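Chitinase (Chromobacterium violaceum, PDB 4TXG) probably hydrolyses the glycosidic bonds of chitin as a family GH18 glycosidase, and probably binds chitin as well. Local coordinates at residues F391-Y397 with R456-P462. Sequence-based numbering, arbitrary orientation.
With CS (cesium ion), chain D.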
loop_
_atom_site.group_PDB
_atom_site.type_symbol
_atom_site.label_atom_id
_atom_site.label_comp_id
_atom_site.label_asym_id
_atom_site.label_seq_id
_atom_site.Cartn_x
_atom_site.Cartn_y
_atom_site.Cartn_z
ATOM N N PHE A 391 -0.557 8.641 -5.741
ATOM C CA PHE A 391 -1.087 7.286 -5.816
ATOM C C PHE A 391 -0.732 6.505 -4.566
ATOM O O PHE A 391 0.093 6.952 -3.761
ATOM C CB PHE A 391 -0.609 6.543 -7.088
ATOM C CG PHE A 391 0.890 6.457 -7.259
ATOM C CD1 PHE A 391 1.628 5.486 -6.598
ATOM C CD2 PHE A 391 1.549 7.301 -8.146
ATOM C CE1 PHE A 391 3.004 5.372 -6.791
ATOM C CE2 PHE A 391 2.934 7.208 -8.333
ATOM C CZ PHE A 391 3.657 6.236 -7.657
ATOM N N VAL A 392 -1.381 5.357 -4.385
ATOM C CA VAL A 392 -1.043 4.483 -3.269
ATOM C C VAL A 392 -0.423 3.198 -3.782
ATOM O O VAL A 392 -0.711 2.767 -4.885
ATOM C CB VAL A 392 -2.270 4.138 -2.388
ATOM C CG1 VAL A 392 -2.801 5.402 -1.717
ATOM C CG2 VAL A 392 -3.369 3.448 -3.189
ATOM N N ASN A 393 0.448 2.618 -2.963
ATOM C CA ASN A 393 1.005 1.294 -3.198
ATOM C C ASN A 393 0.416 0.379 -2.153
ATOM O O ASN A 393 0.790 0.457 -0.978
ATOM C CB ASN A 393 2.530 1.323 -3.098
ATOM C CG ASN A 393 3.153 2.235 -4.133
ATOM O OD1 ASN A 393 2.776 2.194 -5.301
ATOM N ND2 ASN A 393 4.072 3.085 -3.705
ATOM N N VAL A 394 -0.521 -0.468 -2.562
ATOM C CA VAL A 394 -1.263 -1.260 -1.589
ATOM C C VAL A 394 -0.441 -2.486 -1.204
ATOM O O VAL A 394 -0.013 -3.242 -2.077
ATOM C CB VAL A 394 -2.637 -1.704 -2.135
ATOM C CG1 VAL A 394 -3.355 -2.560 -1.083
ATOM C CG2 VAL A 394 -3.481 -0.478 -2.535
ATOM N N MET A 395 -0.212 -2.676 0.093
ATOM C CA MET A 395 0.630 -3.773 0.563
ATOM C C MET A 395 -0.206 -5.046 0.665
ATOM O O MET A 395 -0.494 -5.561 1.756
ATOM C CB MET A 395 1.298 -3.409 1.894
ATOM C CG MET A 395 2.348 -2.310 1.703
ATOM S SD MET A 395 3.202 -1.813 3.221
ATOM C CE MET A 395 1.804 -1.197 4.151
ATOM N N SER A 396 -0.612 -5.518 -0.509
ATOM C CA SER A 396 -1.402 -6.734 -0.658
ATOM C C SER A 396 -0.491 -7.960 -0.634
ATOM O O SER A 396 -0.454 -8.765 -1.564
ATOM C CB SER A 396 -2.226 -6.676 -1.950
ATOM O OG SER A 396 -1.496 -6.069 -3.007
ATOM N N TYR A 397 0.261 -8.062 0.450
ATOM C CA TYR A 397 1.091 -9.216 0.736
ATOM C C TYR A 397 1.239 -9.246 2.248
ATOM O O TYR A 397 0.725 -8.357 2.934
ATOM C CB TYR A 397 2.446 -9.142 0.018
ATOM C CG TYR A 397 3.152 -7.783 0.056
ATOM C CD1 TYR A 397 3.595 -7.229 1.254
ATOM C CD2 TYR A 397 3.393 -7.076 -1.114
ATOM C CE1 TYR A 397 4.244 -5.993 1.281
ATOM C CE2 TYR A 397 4.049 -5.850 -1.095
ATOM C CZ TYR A 397 4.473 -5.318 0.107
ATOM O OH TYR A 397 5.118 -4.100 0.128
ATOM N N ARG A 456 -5.008 5.767 -9.727
ATOM C CA ARG A 456 -4.177 6.185 -8.601
ATOM C C ARG A 456 -3.987 5.057 -7.594
ATOM O O ARG A 456 -3.580 5.297 -6.463
ATOM C CB ARG A 456 -4.778 7.439 -7.921
ATOM C CG ARG A 456 -4.625 8.693 -8.809
ATOM C CD ARG A 456 -5.385 9.935 -8.327
ATOM N NE ARG A 456 -5.038 10.314 -6.961
ATOM C CZ ARG A 456 -5.921 10.795 -6.093
ATOM N NH1 ARG A 456 -7.184 10.965 -6.471
ATOM N NH2 ARG A 456 -5.554 11.098 -4.852
ATOM N N VAL A 457 -4.262 3.825 -8.020
ATOM C CA VAL A 457 -4.040 2.656 -7.168
ATOM C C VAL A 457 -3.057 1.684 -7.822
ATOM O O VAL A 457 -3.211 1.354 -8.998
ATOM C CB VAL A 457 -5.359 1.897 -6.882
ATOM C CG1 VAL A 457 -5.109 0.702 -5.966
ATOM C CG2 VAL A 457 -6.402 2.838 -6.259
ATOM N N ASN A 458 -2.059 1.231 -7.069
ATOM C CA ASN A 458 -1.172 0.157 -7.531
ATOM C C ASN A 458 -1.178 -0.971 -6.512
ATOM O O ASN A 458 -1.131 -0.720 -5.312
ATOM C CB ASN A 458 0.246 0.675 -7.745
ATOM C CG ASN A 458 0.262 1.977 -8.524
ATOM O OD1 ASN A 458 0.135 1.990 -9.742
ATOM N ND2 ASN A 458 0.373 3.079 -7.812
ATOM N N MET A 459 -1.241 -2.211 -6.983
ATOM C CA MET A 459 -1.328 -3.340 -6.064
ATOM C C MET A 459 0.029 -4.010 -5.876
ATOM O O MET A 459 0.756 -4.234 -6.848
ATOM C CB MET A 459 -2.357 -4.353 -6.576
ATOM C CG MET A 459 -3.748 -3.749 -6.759
ATOM S SD MET A 459 -4.375 -2.846 -5.332
ATOM C CE MET A 459 -4.454 -4.144 -4.097
ATOM N N GLY A 460 0.361 -4.336 -4.628
ATOM C CA GLY A 460 1.651 -4.941 -4.326
ATOM C C GLY A 460 1.678 -6.455 -4.476
ATOM O O GLY A 460 0.696 -7.135 -4.196
ATOM N N VAL A 461 2.824 -6.977 -4.905
ATOM C CA VAL A 461 3.079 -8.414 -4.912
ATOM C C VAL A 461 4.442 -8.670 -4.272
ATOM O O VAL A 461 5.325 -7.796 -4.311
ATOM C CB VAL A 461 3.076 -9.005 -6.340
ATOM C CG1 VAL A 461 1.718 -8.811 -7.004
ATOM C CG2 VAL A 461 4.198 -8.393 -7.187
ATOM N N PRO A 462 4.622 -9.855 -3.667
ATOM C CA PRO A 462 5.892 -10.169 -3.005
ATOM C C PRO A 462 6.872 -10.907 -3.907
ATOM O O PRO A 462 6.452 -11.771 -4.672
ATOM C CB PRO A 462 5.456 -11.078 -1.856
ATOM C CG PRO A 462 4.314 -11.858 -2.461
ATOM C CD PRO A 462 3.595 -10.879 -3.375
HETATM CS CS CS D . 4.835 -4.062 5.440
HETATM O O HOH W 1 6.629 -3.738 2.525
HETATM O O HOH W 2 7.533 -5.773 6.607
HETATM O O HOH W 3 3.611 -4.812 8.195
HETATM O O HOH W 4 6.993 -1.989 4.038
HETATM O O HOH W 5 4.208 -6.680 5.234
#
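V394 and N458 join two parallel neighbours of the TIM barrel, strands 391-395 and 457-462: V394 N meets N458 O at 2.8 Å in an almost straight bond (178°), and V394 O receives G460 N. Two residues earlier, V392 O takes two donors, N458 N at 3.0 Å and N458 ND2 at 3.1 Å, the amide coming from above the carbonyl plane. An asparagine suits this buried place because its two ends serve different partners: OD1 accepts from R155, while ND2 reaches V392 O and lies obliquely against the F391 ring, whose plane is 87° from the amide. On the other face apolar side chains pack closely: V394 CG1 touches M459 CE at 3.6 Å, the flexible methionine bending at chi2 and chi3 to run alongside the branched valine. Farther along, S396 OG, held between N and the carbonyl carbon (chi1 38°), donates to a lone pair of G460 O at 2.7 Å. G460, lacking a side chain, lets its main chain approach V394 O and the Y397 ring. Beyond, the chains draw apart, to 6.0 Å between Y397 CA and V461 CA. On the hydrated side M395 SD binds a cesium ion with E314, and Y397 OH bonds one of its waters. Strands 365-371 and 599-603 flank the pair, helix 441-448 covers V394 and M459, and strand 155-161 meets N393 and N458.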